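Local atomic coordinates of protein-tyrosine-phosphatase PTP1 (PDB entry 6KRW), a protein that removes phosphate from phosphotyrosine in proteins, dephosphorylates and probably inhibits the MAP kinase MPK6, and with MKP1 modulates plant defence. Residues T52-S57 against D67-D72; N74-N79 against G88-S93; C129-M134 against G231-H236; M178-E183 against H198-E203. One frame throughout, in Å; residues are numbered along the deposited sequence. Where two conformers were deposited one is given.

Interaction 1. Residues T52-S57 against D67-D72; sequences TVAMNS and DVVPFD
Val53 comes near Asp72 and Ala54 near Val69, their CA atoms 6.5 and 6.0 Å apart, where a weakly bonded helical turn passes a chain without regular structure. The Asp72 carboxylate carries the polar half. Its CG lies beside its own backbone N (chi1 -66°), and the carboxylate it carries meets the N-H groups of Thr52 and Val53. Asp72 OD1 takes the N-H of Val53 N on its syn lone pair, at 3.0 Å and almost straight (172°). Asp72 OD2 is gripped twice. Thr52 N (2.9 Å) and Thr52 OG1 (2.7 Å) both reach OD2 on the syn side but from opposite faces of the carboxylate plane. A water joins Ala54 N, Pro70 O and Asp72 OD1. An alanine at Asp72 would probably leave the Thr52 hydroxyl and the N-H groups of Thr52 and Val53 without their acceptor, and the helical turn less firmly held.

The other half is apolar and tightly packed. Ala54 points at Val69, and Ala54 CB meets Val69 CB at 3.4 Å. The Met55 side chain, bent at chi2, crosses that of Val69 at about a right angle, and Met55 CE comes 3.3 Å from Val69 CG2. Pro70 CD also touches Ala54 CB. Leu47 packs on Met55 and Val69, and Tyr89 on Ala54 and Pro70.

One residue after the KNRY sequence, D67-D72 reads DVVPFD. KNRY-x-D is the family element of the phosphotyrosine-recognition loop in classical tyrosine phosphatases.

Interaction 2. Residues N74-N79 against G88-S93; sequences NRIVLN and GYVNAS
Gly88 meets Leu78 through the backbone: Leu78 N donates to Gly88 O at 2.8 Å, in the carbonyl plane on a lone pair. A side chain on Gly88 would clash with Leu78 O and Val77 CG1, and its phi is positive. Tyr89 comes next. Arg75 NH1 lies at the edge of its ring, 4.2 Å from Tyr89 CD1, while Val77 CG2 lies over one face of the guanidinium, toward its rim. Arg75 NH2 bonds to Lys87 O, and the Tyr89 hydroxyl to Asn63. A water takes bonds from Arg75 NH1 and Val90 N and donates to Ile76 O. Val90 CG1, between its backbone N and carbonyl carbon (chi1 56°), sits 3.2 Å from Ile76 O. At Asn91 an inverse gamma turn bends the chain. Ala92 O then receives Ile76 N at 3.0 Å, the donor 45° out of the carbonyl plane, and Ala92 CB packs on Ile76 CG1 at 3.9 Å. At Ser93, a second water links Ser93 OG to Asn74 OD1; Arg278 also bonds to this hydroxyl, and Asn74 ND2 to Gln277 O. The run Y-V-N-A-S corresponds to the conserved Y-(I/V)-N-A motif of classical tyrosine phosphatases, leading into strand 92-95, an outermost strand of the central sheet.

Interaction 3. Residues C129-M134 against G231-H236; sequences CPIIVM and GPIIVH
Met134 and His236 are brought together by their torsions. Met134 CG is anti to the backbone N (chi1 179°) and the chain stays extended beyond it. His236 CG sits between its backbone N and carbonyl carbon (chi1 80°), and the ring it carries comes nearer to strand 131-134. Met134 CA lies over one face of the imidazole, offset toward the rim and 4.3 Å from its centroid, as a CH-pi contact. Met134 CG is 3.5 Å from His236 CE1, while Ile132 CG2 comes to the ring edge, 4.0 Å from His236 CD2. The NE2 end is bonded to the Tyr150 hydroxyl.

The two strands run parallel, with their axes 15° apart, and are neighbours in the middle of the mixed sheet. Strand 233-236 leads straight into Cys237, the phosphocysteine nucleophile, and the P-loop of the H-C-X5-R signature, so His236 is the first residue of that motif. The bonds form a parallel ladder: Ile131 O to Ile234 N, Ile234 O to Val133 N at 2.8 Å, then Val133 O to His236 N at 2.9 Å. The last is met nearly along the C=O axis.

On the His236 face, Ile132 and Ile234 lie side by side, Ile132 CG1 4.1 Å from Ile234 CB. Phe120 of helix 117-126 packs on both. Cys129, ahead of strand 131-134, puts SG 3.6 Å from Ile234 CD1. Pro232 O is buried with no hydrogen-bond partner in the model; Cys129 CB lies 3.3 Å from it, and Pro130 CD is also close.

Interaction 4. Residues M178-E183 against H198-E203; sequences MLRNLE and HIQYPE
Arg180 and Gln200 lie side by side with guanidinium and amide planes 40° apart, and Gln200 OE1 sits near the guanidinium edge. With Met178 and His198, their side chains stand on one face of the antiparallel beta hairpin of strands 178-186 and 194-200. Arg180 NH1 donates to Gln200 OE1 at a long 3.3 Å. The neighbouring His198 ring has a water in plane at its edge, 2.8 Å from His198 ND1. The same water accepts from Arg180 NH1 and donates to Met178 O. The ring of Phe151 meets the His198 ring at about 30°, and the Tyr150 hydroxyl bonds to His198 NE2. Met178 with Gln200, and Arg180 with His198, are hydrogen-bonded pairs. Between them, Leu179 and Ile199 form a non-hydrogen-bonded pair pointing to the other sheet face. An alanine at Arg180 would probably leave Gln200 OE1 without this donor and the water at His198 less firmly held. Leu182 CD1 packs on His198 CB at 3.8 Å. Gln200 NE2 reaches Thr136 O. Met178 bends at chi3 (-75°), and its CE comes 3.2 Å from Gln200 OE1 and 4.0 Å from Pro202 CG.

Overall arrangement
Interactions 2, 3 and 4 all reach the mixed central sheet; interaction 1 packs against interaction 2, their centres 10 Å apart. There Val68 O meets Asn91 ND2 at 2.8 Å, and Pro70 CB meets Ser93 OG at 3.3 Å. Interactions 3 and 4 share neighbouring strands 131-134 and 194-200. They join through Met134 N to Ile199 O at 2.7 Å, and Met134 SD touches His198 CE1. Interactions 1 and 4 lie far apart, with centres 29 Å from each other. Interaction 3 is nearest the active site, the His236 side chain about 6 Å from that of Cys237. The side chains of Gln200 and Ser93 lie about 10 and 12 Å from Cys237.

Interaction 1. Residues T52-S57 against D67-D72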
loop_
_atom_site.group_PDB
_atom_site.type_symbol
_atom_site.label_atom_id
_atom_site.label_comp_id
_atom_site.label_asym_id
_atom_site.label_seq_id
_atom_site.Cartn_x
_atom_site.Cartn_y
_atom_site.Cartn_z
ATOM N N THR A 52 17.722 -7.657 -10.507
ATOM C CA THR A 52 19.188 -7.722 -10.334
ATOM C C THR A 52 19.678 -6.706 -9.302
ATOM O O THR A 52 20.641 -7.009 -8.584
ATOM C CB THR A 52 19.905 -7.532 -11.676
ATOM O OG1 THR A 52 19.678 -6.228 -12.197
ATOM C CG2 THR A 52 19.419 -8.537 -12.693
ATOM N N VAL A 53 19.096 -5.517 -9.259
ATOM C CA VAL A 53 19.647 -4.486 -8.342
ATOM C C VAL A 53 19.362 -4.919 -6.891
ATOM O O VAL A 53 20.263 -4.814 -6.061
ATOM C CB VAL A 53 19.090 -3.087 -8.660
ATOM C CG1 VAL A 53 19.624 -2.067 -7.676
ATOM C CG2 VAL A 53 19.463 -2.710 -10.081
ATOM N N ALA A 54 18.155 -5.404 -6.636
ATOM C CA ALA A 54 17.756 -5.867 -5.289
ATOM C C ALA A 54 18.646 -7.022 -4.836
ATOM O O ALA A 54 18.841 -7.155 -3.588
ATOM C CB ALA A 54 16.308 -6.297 -5.285
ATOM N N MET A 55 19.068 -7.874 -5.773
ATOM C CA MET A 55 19.818 -9.121 -5.451
ATOM C C MET A 55 21.329 -8.831 -5.408
ATOM O O MET A 55 22.068 -9.736 -5.058
ATOM C CB MET A 55 19.511 -10.253 -6.445
ATOM C CG MET A 55 18.060 -10.731 -6.436
ATOM S SD MET A 55 17.487 -11.239 -4.824
ATOM C CE MET A 55 15.770 -11.589 -5.153
ATOM N N ASN A 56 21.747 -7.595 -5.705
ATOM C CA ASN A 56 23.169 -7.167 -5.660
ATOM C C ASN A 56 23.737 -7.404 -4.267
ATOM O O ASN A 56 23.023 -7.089 -3.296
ATOM C CB ASN A 56 23.308 -5.663 -5.898
ATOM C CG ASN A 56 24.017 -5.338 -7.179
ATOM O OD1 ASN A 56 24.790 -6.153 -7.664
ATOM N ND2 ASN A 56 23.767 -4.150 -7.708
ATOM N N SER A 57 25.017 -7.748 -4.186
ATOM C CA SER A 57 25.690 -7.971 -2.880
ATOM C C SER A 57 25.666 -6.681 -2.047
ATOM O O SER A 57 25.489 -6.771 -0.819
ATOM C CB SER A 57 27.090 -8.479 -3.079
ATOM O OG SER A 57 27.895 -7.457 -3.644
ATOM N N ASP A 67 13.336 -13.035 -0.542
ATOM C CA ASP A 67 12.536 -13.386 -1.742
ATOM C C ASP A 67 11.435 -12.344 -1.973
ATOM O O ASP A 67 10.542 -12.594 -2.812
ATOM C CB ASP A 67 11.968 -14.796 -1.576
ATOM C CG ASP A 67 11.111 -14.978 -0.328
ATOM O OD1 ASP A 67 11.135 -14.096 0.550
ATOM O OD2 ASP A 67 10.439 -16.012 -0.236
ATOM N N VAL A 68 11.464 -11.213 -1.270
ATOM C CA VAL A 68 10.475 -10.136 -1.532
ATOM C C VAL A 68 11.251 -8.871 -1.856
ATOM O O VAL A 68 11.788 -8.202 -0.966
ATOM C CB VAL A 68 9.495 -9.899 -0.372
ATOM C CG1 VAL A 68 8.499 -8.809 -0.767
ATOM C CG2 VAL A 68 8.779 -11.185 0.007
ATOM N N VAL A 69 11.400 -8.609 -3.143
ATOM C CA VAL A 69 12.250 -7.539 -3.688
ATOM C C VAL A 69 11.506 -6.954 -4.881
ATOM O O VAL A 69 10.686 -7.643 -5.504
ATOM C CB VAL A 69 13.625 -8.063 -4.126
ATOM C CG1 VAL A 69 14.453 -8.517 -2.946
ATOM C CG2 VAL A 69 13.510 -9.174 -5.157
ATOM N N PRO A 70 11.785 -5.676 -5.208
ATOM C CA PRO A 70 11.179 -5.050 -6.379
ATOM C C PRO A 70 11.887 -5.486 -7.674
ATOM O O PRO A 70 13.084 -5.691 -7.679
ATOM C CB PRO A 70 11.384 -3.553 -6.145
ATOM C CG PRO A 70 12.724 -3.515 -5.414
ATOM C CD PRO A 70 12.676 -4.742 -4.495
ATOM N N PHE A 71 11.075 -5.561 -8.711
ATOM C CA PHE A 71 11.612 -5.740 -10.084
ATOM C C PHE A 71 12.415 -4.523 -10.489
ATOM O O PHE A 71 12.065 -3.365 -10.171
ATOM C CB PHE A 71 10.439 -5.945 -11.035
ATOM C CG PHE A 71 9.544 -7.097 -10.699
ATOM C CD1 PHE A 71 10.063 -8.362 -10.436
ATOM C CD2 PHE A 71 8.168 -6.957 -10.694
ATOM C CE1 PHE A 71 9.225 -9.425 -10.140
ATOM C CE2 PHE A 71 7.324 -8.011 -10.384
ATOM C CZ PHE A 71 7.853 -9.242 -10.108
ATOM N N ASP A 72 13.464 -4.744 -11.274
ATOM C CA ASP A 72 14.234 -3.619 -11.841
ATOM C C ASP A 72 13.326 -2.672 -12.623
ATOM O O ASP A 72 13.565 -1.447 -12.578
ATOM C CB ASP A 72 15.342 -4.135 -12.755
ATOM C CG ASP A 72 16.425 -4.927 -12.056
ATOM O OD1 ASP A 72 16.701 -4.658 -10.876
ATOM O OD2 ASP A 72 17.052 -5.800 -12.689
HETATM O O HOH W 1 15.757 -4.792 -8.212
#

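Interaction 2. Residues N74-N79 against G88-S93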
loop_
_atom_site.group_PDB
_atom_site.type_symbol
_atom_site.label_atom_id
_atom_site.label_comp_id
_atom_site.label_asym_id
_atom_site.label_seq_id
_atom_site.Cartn_x
_atom_site.Cartn_y
_atom_site.Cartn_z
ATOM N N ASN A 74 10.404 -1.457 -12.318
ATOM C CA ASN A 74 9.507 -0.457 -11.674
ATOM C C ASN A 74 9.942 -0.190 -10.243
ATOM O O ASN A 74 9.093 0.369 -9.519
ATOM C CB ASN A 74 8.046 -0.866 -11.750
ATOM C CG ASN A 74 7.746 -2.057 -10.853
ATOM O OD1 ASN A 74 8.585 -2.956 -10.725
ATOM N ND2 ASN A 74 6.546 -2.073 -10.255
ATOM N N ARG A 75 11.150 -0.488 -9.853
ATOM C CA ARG A 75 11.621 -0.171 -8.494
ATOM C C ARG A 75 11.698 1.341 -8.369
ATOM O O ARG A 75 11.938 2.076 -9.349
ATOM C CB ARG A 75 12.962 -0.815 -8.191
ATOM C CG ARG A 75 14.138 -0.303 -9.005
ATOM C CD ARG A 75 15.395 -1.096 -8.742
ATOM N NE ARG A 75 16.514 -0.492 -9.452
ATOM C CZ ARG A 75 17.312 0.440 -9.004
ATOM N NH1 ARG A 75 17.180 0.915 -7.756
ATOM N NH2 ARG A 75 18.249 0.930 -9.805
ATOM N N ILE A 76 11.475 1.836 -7.160
ATOM C CA ILE A 76 11.680 3.260 -6.868
ATOM C C ILE A 76 13.163 3.518 -6.634
ATOM O O ILE A 76 13.792 2.830 -5.837
ATOM C CB ILE A 76 10.855 3.685 -5.634
ATOM C CG1 ILE A 76 9.377 3.337 -5.803
ATOM C CG2 ILE A 76 11.064 5.165 -5.338
ATOM C CD1 ILE A 76 8.676 4.011 -6.984
ATOM N N VAL A 77 13.715 4.487 -7.360
ATOM C CA VAL A 77 15.147 4.803 -7.289
ATOM C C VAL A 77 15.335 6.087 -6.481
ATOM O O VAL A 77 14.707 7.104 -6.788
ATOM C CB VAL A 77 15.698 4.956 -8.716
ATOM C CG1 VAL A 77 17.166 5.288 -8.686
ATOM C CG2 VAL A 77 15.412 3.735 -9.566
ATOM N N LEU A 78 16.256 6.045 -5.545
ATOM C CA LEU A 78 16.728 7.273 -4.856
ATOM C C LEU A 78 17.637 8.023 -5.833
ATOM O O LEU A 78 18.646 7.446 -6.277
ATOM C CB LEU A 78 17.461 6.922 -3.567
ATOM C CG LEU A 78 16.601 6.264 -2.490
ATOM C CD1 LEU A 78 17.475 5.850 -1.335
ATOM C CD2 LEU A 78 15.460 7.168 -2.036
ATOM N N ASN A 79 17.302 9.267 -6.122
ATOM C CA ASN A 79 18.052 10.112 -7.081
ATOM C C ASN A 79 17.823 11.548 -6.650
ATOM O O ASN A 79 16.746 12.085 -6.898
ATOM C CB ASN A 79 17.595 9.865 -8.521
ATOM C CG ASN A 79 18.441 10.610 -9.529
ATOM O OD1 ASN A 79 19.315 11.379 -9.136
ATOM N ND2 ASN A 79 18.197 10.380 -10.817
ATOM N N GLY A 88 20.808 3.581 -6.215
ATOM C CA GLY A 88 19.622 4.245 -5.663
ATOM C C GLY A 88 18.641 3.290 -5.004
ATOM O O GLY A 88 17.455 3.631 -4.924
ATOM N N TYR A 89 19.109 2.138 -4.554
ATOM C CA TYR A 89 18.197 1.024 -4.228
ATOM C C TYR A 89 17.423 1.273 -2.917
ATOM O O TYR A 89 17.996 1.563 -1.865
ATOM C CB TYR A 89 18.962 -0.293 -4.114
ATOM C CG TYR A 89 18.035 -1.412 -3.767
ATOM C CD1 TYR A 89 17.136 -1.899 -4.692
ATOM C CD2 TYR A 89 17.965 -1.917 -2.469
ATOM C CE1 TYR A 89 16.224 -2.886 -4.371
ATOM C CE2 TYR A 89 17.056 -2.902 -2.129
ATOM C CZ TYR A 89 16.166 -3.380 -3.072
ATOM O OH TYR A 89 15.248 -4.337 -2.793
ATOM N N VAL A 90 16.129 1.091 -3.021
ATOM C CA VAL A 90 15.217 0.912 -1.871
ATOM C C VAL A 90 14.242 -0.201 -2.231
ATOM O O VAL A 90 13.866 -0.349 -3.416
ATOM C CB VAL A 90 14.549 2.241 -1.513
ATOM C CG1 VAL A 90 13.827 2.874 -2.655
ATOM C CG2 VAL A 90 13.599 2.081 -0.327
ATOM N N ASN A 91 13.845 -1.008 -1.259
ATOM C CA ASN A 91 12.888 -2.107 -1.489
ATOM C C ASN A 91 11.500 -1.498 -1.614
ATOM O O ASN A 91 10.771 -1.405 -0.610
ATOM C CB ASN A 91 13.028 -3.196 -0.449
ATOM C CG ASN A 91 12.263 -4.437 -0.834
ATOM O OD1 ASN A 91 11.135 -4.356 -1.329
ATOM N ND2 ASN A 91 12.863 -5.593 -0.581
ATOM N N ALA A 92 11.138 -1.055 -2.808
ATOM C CA ALA A 92 9.907 -0.282 -3.019
ATOM C C ALA A 92 9.543 -0.378 -4.493
ATOM O O ALA A 92 10.485 -0.307 -5.344
ATOM C CB ALA A 92 10.088 1.161 -2.621
ATOM N N SER A 93 8.273 -0.552 -4.771
ATOM C CA SER A 93 7.743 -0.788 -6.132
ATOM C C SER A 93 6.658 0.215 -6.460
ATOM O O SER A 93 5.778 0.481 -5.618
ATOM C CB SER A 93 7.145 -2.170 -6.190
ATOM O OG SER A 93 8.077 -3.161 -5.854
HETATM O O HOH W 2 8.646 -4.155 -8.309
HETATM O O HOH W 3 15.099 0.541 -5.816
#

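Interaction 3. Residues C129-M134 against G231-H236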
loop_
_atom_site.group_PDB
_atom_site.type_symbol
_atom_site.label_atom_id
_atom_site.label_comp_id
_atom_site.label_asym_id
_atom_site.label_seq_id
_atom_site.Cartn_x
_atom_site.Cartn_y
_atom_site.Cartn_z
ATOM N N CYS A 129 5.417 12.032 -1.308
ATOM C CA CYS A 129 4.277 11.149 -0.952
ATOM C C CYS A 129 3.440 11.827 0.118
ATOM O O CYS A 129 3.982 12.149 1.152
ATOM C CB CYS A 129 4.761 9.813 -0.414
ATOM S SG CYS A 129 5.751 8.905 -1.630
ATOM N N PRO A 130 2.135 12.082 -0.108
ATOM C CA PRO A 130 1.329 12.770 0.904
ATOM C C PRO A 130 0.839 11.881 2.058
ATOM O O PRO A 130 0.426 12.428 3.104
ATOM C CB PRO A 130 0.149 13.289 0.076
ATOM C CG PRO A 130 -0.005 12.269 -1.021
ATOM C CD PRO A 130 1.427 11.938 -1.392
ATOM N N ILE A 131 0.870 10.559 1.865
ATOM C CA ILE A 131 0.210 9.571 2.767
ATOM C C ILE A 131 1.161 8.403 2.946
ATOM O O ILE A 131 1.695 7.917 1.945
ATOM C CB ILE A 131 -1.128 9.075 2.179
ATOM C CG1 ILE A 131 -2.107 10.227 1.928
ATOM C CG2 ILE A 131 -1.740 7.968 3.034
ATOM C CD1 ILE A 131 -2.604 10.918 3.127
ATOM N N ILE A 132 1.225 7.867 4.140
ATOM C CA ILE A 132 1.761 6.537 4.470
ATOM C C ILE A 132 0.668 5.713 5.129
ATOM O O ILE A 132 0.125 6.143 6.149
ATOM C CB ILE A 132 2.997 6.617 5.356
ATOM C CG1 ILE A 132 4.118 7.413 4.703
ATOM C CG2 ILE A 132 3.441 5.238 5.754
ATOM C CD1 ILE A 132 5.221 7.836 5.670
ATOM N N VAL A 133 0.371 4.567 4.566
ATOM C CA VAL A 133 -0.538 3.541 5.104
ATOM C C VAL A 133 0.316 2.425 5.652
ATOM O O VAL A 133 1.012 1.728 4.875
ATOM C CB VAL A 133 -1.580 3.058 4.097
ATOM C CG1 VAL A 133 -2.471 1.998 4.685
ATOM C CG2 VAL A 133 -2.360 4.211 3.506
ATOM N N MET A 134 0.234 2.241 6.963
ATOM C CA MET A 134 1.014 1.211 7.665
ATOM C C MET A 134 0.063 0.141 8.187
ATOM O O MET A 134 -0.785 0.477 9.046
ATOM C CB MET A 134 1.753 1.860 8.830
ATOM C CG MET A 134 2.557 0.892 9.625
ATOM S SD MET A 134 3.541 1.746 10.831
ATOM C CE MET A 134 4.379 0.334 11.523
ATOM N N GLY A 231 0.773 12.933 -5.235
ATOM C CA GLY A 231 1.915 12.011 -5.241
ATOM C C GLY A 231 1.476 10.604 -4.885
ATOM O O GLY A 231 0.316 10.365 -4.558
ATOM N N PRO A 232 2.387 9.620 -5.006
ATOM C CA PRO A 232 2.068 8.243 -4.676
ATOM C C PRO A 232 1.709 8.082 -3.191
ATOM O O PRO A 232 2.270 8.736 -2.350
ATOM C CB PRO A 232 3.338 7.447 -5.022
ATOM C CG PRO A 232 4.167 8.379 -5.875
ATOM C CD PRO A 232 3.784 9.783 -5.423
ATOM N N ILE A 233 0.773 7.182 -2.929
ATOM C CA ILE A 233 0.440 6.736 -1.548
ATOM C C ILE A 233 1.374 5.597 -1.181
ATOM O O ILE A 233 1.370 4.572 -1.865
ATOM C CB ILE A 233 -1.026 6.299 -1.446
ATOM C CG1 ILE A 233 -1.955 7.484 -1.689
ATOM C CG2 ILE A 233 -1.293 5.590 -0.131
ATOM C CD1 ILE A 233 -3.384 7.093 -1.846
ATOM N N ILE A 234 2.169 5.784 -0.145
ATOM C CA ILE A 234 2.987 4.686 0.390
ATOM C C ILE A 234 2.086 3.706 1.106
ATOM O O ILE A 234 1.300 4.129 1.941
ATOM C CB ILE A 234 4.140 5.204 1.250
ATOM C CG1 ILE A 234 5.165 5.935 0.386
ATOM C CG2 ILE A 234 4.777 4.069 2.007
ATOM C CD1 ILE A 234 6.187 6.721 1.189
ATOM N N VAL A 235 2.215 2.436 0.813
ATOM C CA VAL A 235 1.515 1.355 1.542
ATOM C C VAL A 235 2.540 0.339 1.958
ATOM O O VAL A 235 3.338 -0.101 1.099
ATOM C CB VAL A 235 0.354 0.718 0.780
ATOM C CG1 VAL A 235 -0.396 -0.262 1.652
ATOM C CG2 VAL A 235 -0.581 1.737 0.171
ATOM N N HIS A 236 2.592 0.003 3.246
ATOM C CA HIS A 236 3.579 -0.996 3.682
ATOM C C HIS A 236 3.004 -1.842 4.809
ATOM O O HIS A 236 2.140 -1.361 5.573
ATOM C CB HIS A 236 4.904 -0.358 4.071
ATOM C CG HIS A 236 4.957 0.246 5.445
ATOM N ND1 HIS A 236 5.311 -0.520 6.522
ATOM C CD2 HIS A 236 4.849 1.514 5.851
ATOM C CE1 HIS A 236 5.320 0.266 7.619
ATOM N NE2 HIS A 236 5.016 1.534 7.234
#

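Interaction 4. Residues M178-E183 against H198-E203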
loop_
_atom_site.group_PDB
_atom_site.type_symbol
_atom_site.label_atom_id
_atom_site.label_comp_id
_atom_site.label_asym_id
_atom_site.label_seq_id
_atom_site.Cartn_x
_atom_site.Cartn_y
_atom_site.Cartn_z
ATOM N N MET A 178 -4.594 4.893 13.965
ATOM C CA MET A 178 -3.725 5.937 14.564
ATOM C C MET A 178 -3.307 6.896 13.467
ATOM O O MET A 178 -2.732 6.407 12.445
ATOM C CB MET A 178 -2.508 5.324 15.241
ATOM C CG MET A 178 -2.802 4.761 16.602
ATOM S SD MET A 178 -1.409 3.840 17.252
ATOM C CE MET A 178 -1.523 2.335 16.277
ATOM N N LEU A 179 -3.749 8.132 13.547
ATOM C CA LEU A 179 -3.467 9.214 12.596
ATOM C C LEU A 179 -2.364 10.099 13.138
ATOM O O LEU A 179 -2.597 10.696 14.136
ATOM C CB LEU A 179 -4.743 9.986 12.280
ATOM C CG LEU A 179 -5.983 9.141 12.009
ATOM C CD1 LEU A 179 -7.196 10.035 11.840
ATOM C CD2 LEU A 179 -5.817 8.261 10.774
ATOM N N ARG A 180 -1.233 10.172 12.451
ATOM C CA ARG A 180 -0.110 11.046 12.821
ATOM C C ARG A 180 0.162 12.032 11.699
ATOM O O ARG A 180 0.532 11.594 10.615
ATOM C CB ARG A 180 1.141 10.248 13.139
ATOM C CG ARG A 180 1.013 9.265 14.283
ATOM C CD ARG A 180 2.292 8.491 14.472
ATOM N NE ARG A 180 2.351 7.700 15.697
ATOM C CZ ARG A 180 1.920 6.440 15.834
ATOM N NH1 ARG A 180 1.344 5.789 14.834
ATOM N NH2 ARG A 180 2.067 5.824 16.993
ATOM N N ASN A 181 -0.022 13.310 11.977
ATOM C CA ASN A 181 0.390 14.403 11.069
ATOM C C ASN A 181 1.880 14.649 11.299
ATOM O O ASN A 181 2.279 15.144 12.388
ATOM C CB ASN A 181 -0.424 15.662 11.330
ATOM C CG ASN A 181 -0.286 16.682 10.227
ATOM O OD1 ASN A 181 0.771 17.286 10.059
ATOM N ND2 ASN A 181 -1.357 16.888 9.482
ATOM N N LEU A 182 2.680 14.290 10.293
ATOM C CA LEU A 182 4.148 14.324 10.408
ATOM C C LEU A 182 4.683 15.449 9.538
ATOM O O LEU A 182 4.061 15.812 8.522
ATOM C CB LEU A 182 4.737 13.000 9.925
ATOM C CG LEU A 182 4.312 11.760 10.707
ATOM C CD1 LEU A 182 5.009 10.512 10.160
ATOM C CD2 LEU A 182 4.569 11.982 12.193
ATOM N N GLU A 183 5.829 15.958 9.951
ATOM C CA GLU A 183 6.543 17.029 9.250
ATOM C C GLU A 183 7.962 16.536 9.035
ATOM O O GLU A 183 8.638 16.204 10.026
ATOM C CB GLU A 183 6.506 18.287 10.094
ATOM C CG GLU A 183 7.478 19.356 9.660
ATOM C CD GLU A 183 7.438 20.581 10.558
ATOM O OE1 GLU A 183 6.319 21.015 10.924
ATOM O OE2 GLU A 183 8.523 21.080 10.911
ATOM N N HIS A 198 0.321 9.942 8.261
ATOM C CA HIS A 198 0.657 8.539 8.570
ATOM C C HIS A 198 -0.553 7.875 9.198
ATOM O O HIS A 198 -1.053 8.362 10.239
ATOM C CB HIS A 198 1.907 8.482 9.424
ATOM C CG HIS A 198 2.460 7.132 9.694
ATOM N ND1 HIS A 198 2.016 6.314 10.711
ATOM C CD2 HIS A 198 3.479 6.471 9.087
ATOM C CE1 HIS A 198 2.742 5.217 10.762
ATOM N NE2 HIS A 198 3.640 5.275 9.728
ATOM N N ILE A 199 -1.005 6.791 8.596
ATOM C CA ILE A 199 -2.177 6.016 9.072
ATOM C C ILE A 199 -1.695 4.624 9.439
ATOM O O ILE A 199 -1.256 3.896 8.547
ATOM C CB ILE A 199 -3.309 5.998 8.029
ATOM C CG1 ILE A 199 -3.691 7.399 7.562
ATOM C CG2 ILE A 199 -4.507 5.244 8.557
ATOM C CD1 ILE A 199 -4.691 7.409 6.414
ATOM N N GLN A 200 -1.797 4.262 10.710
ATOM C CA GLN A 200 -1.397 2.922 11.173
ATOM C C GLN A 200 -2.616 2.111 11.613
ATOM O O GLN A 200 -3.414 2.635 12.413
ATOM C CB GLN A 200 -0.370 2.998 12.297
ATOM C CG GLN A 200 0.055 1.602 12.732
ATOM C CD GLN A 200 1.007 1.546 13.897
ATOM O OE1 GLN A 200 1.207 2.526 14.616
ATOM N NE2 GLN A 200 1.556 0.365 14.113
ATOM N N TYR A 201 -2.688 0.862 11.170
ATOM C CA TYR A 201 -3.731 -0.130 11.512
ATOM C C TYR A 201 -3.078 -1.364 12.170
ATOM O O TYR A 201 -2.523 -2.189 11.474
ATOM C CB TYR A 201 -4.540 -0.496 10.274
ATOM C CG TYR A 201 -5.648 -1.471 10.541
ATOM C CD1 TYR A 201 -6.390 -1.417 11.718
ATOM C CD2 TYR A 201 -5.985 -2.430 9.614
ATOM C CE1 TYR A 201 -7.418 -2.315 11.968
ATOM C CE2 TYR A 201 -7.014 -3.324 9.838
ATOM C CZ TYR A 201 -7.743 -3.264 11.008
ATOM O OH TYR A 201 -8.748 -4.164 11.193
ATOM N N PRO A 202 -3.042 -1.587 13.556
ATOM C CA PRO A 202 -2.381 -2.764 14.267
ATOM C C PRO A 202 -3.220 -4.045 14.415
ATOM O O PRO A 202 -2.707 -5.009 14.942
ATOM C CB PRO A 202 -2.094 -2.129 15.644
ATOM C CG PRO A 202 -3.287 -1.222 15.864
ATOM C CD PRO A 202 -3.577 -0.615 14.510
ATOM N N GLU A 203 -4.385 -4.095 13.756
ATOM C CA GLU A 203 -5.231 -5.294 14.009
ATOM C C GLU A 203 -5.399 -6.086 12.718
ATOM O O GLU A 203 -6.434 -6.707 12.506
ATOM C CB GLU A 203 -6.556 -4.884 14.629
ATOM C CG GLU A 203 -6.387 -4.359 16.052
ATOM C CD GLU A 203 -5.514 -5.211 16.974
ATOM O OE1 GLU A 203 -4.622 -4.633 17.634
ATOM O OE2 GLU A 203 -5.725 -6.449 17.065
HETATM O O HOH W 4 0.045 6.590 12.687
HETATM O O HOH W 5 2.626 2.456 17.318
#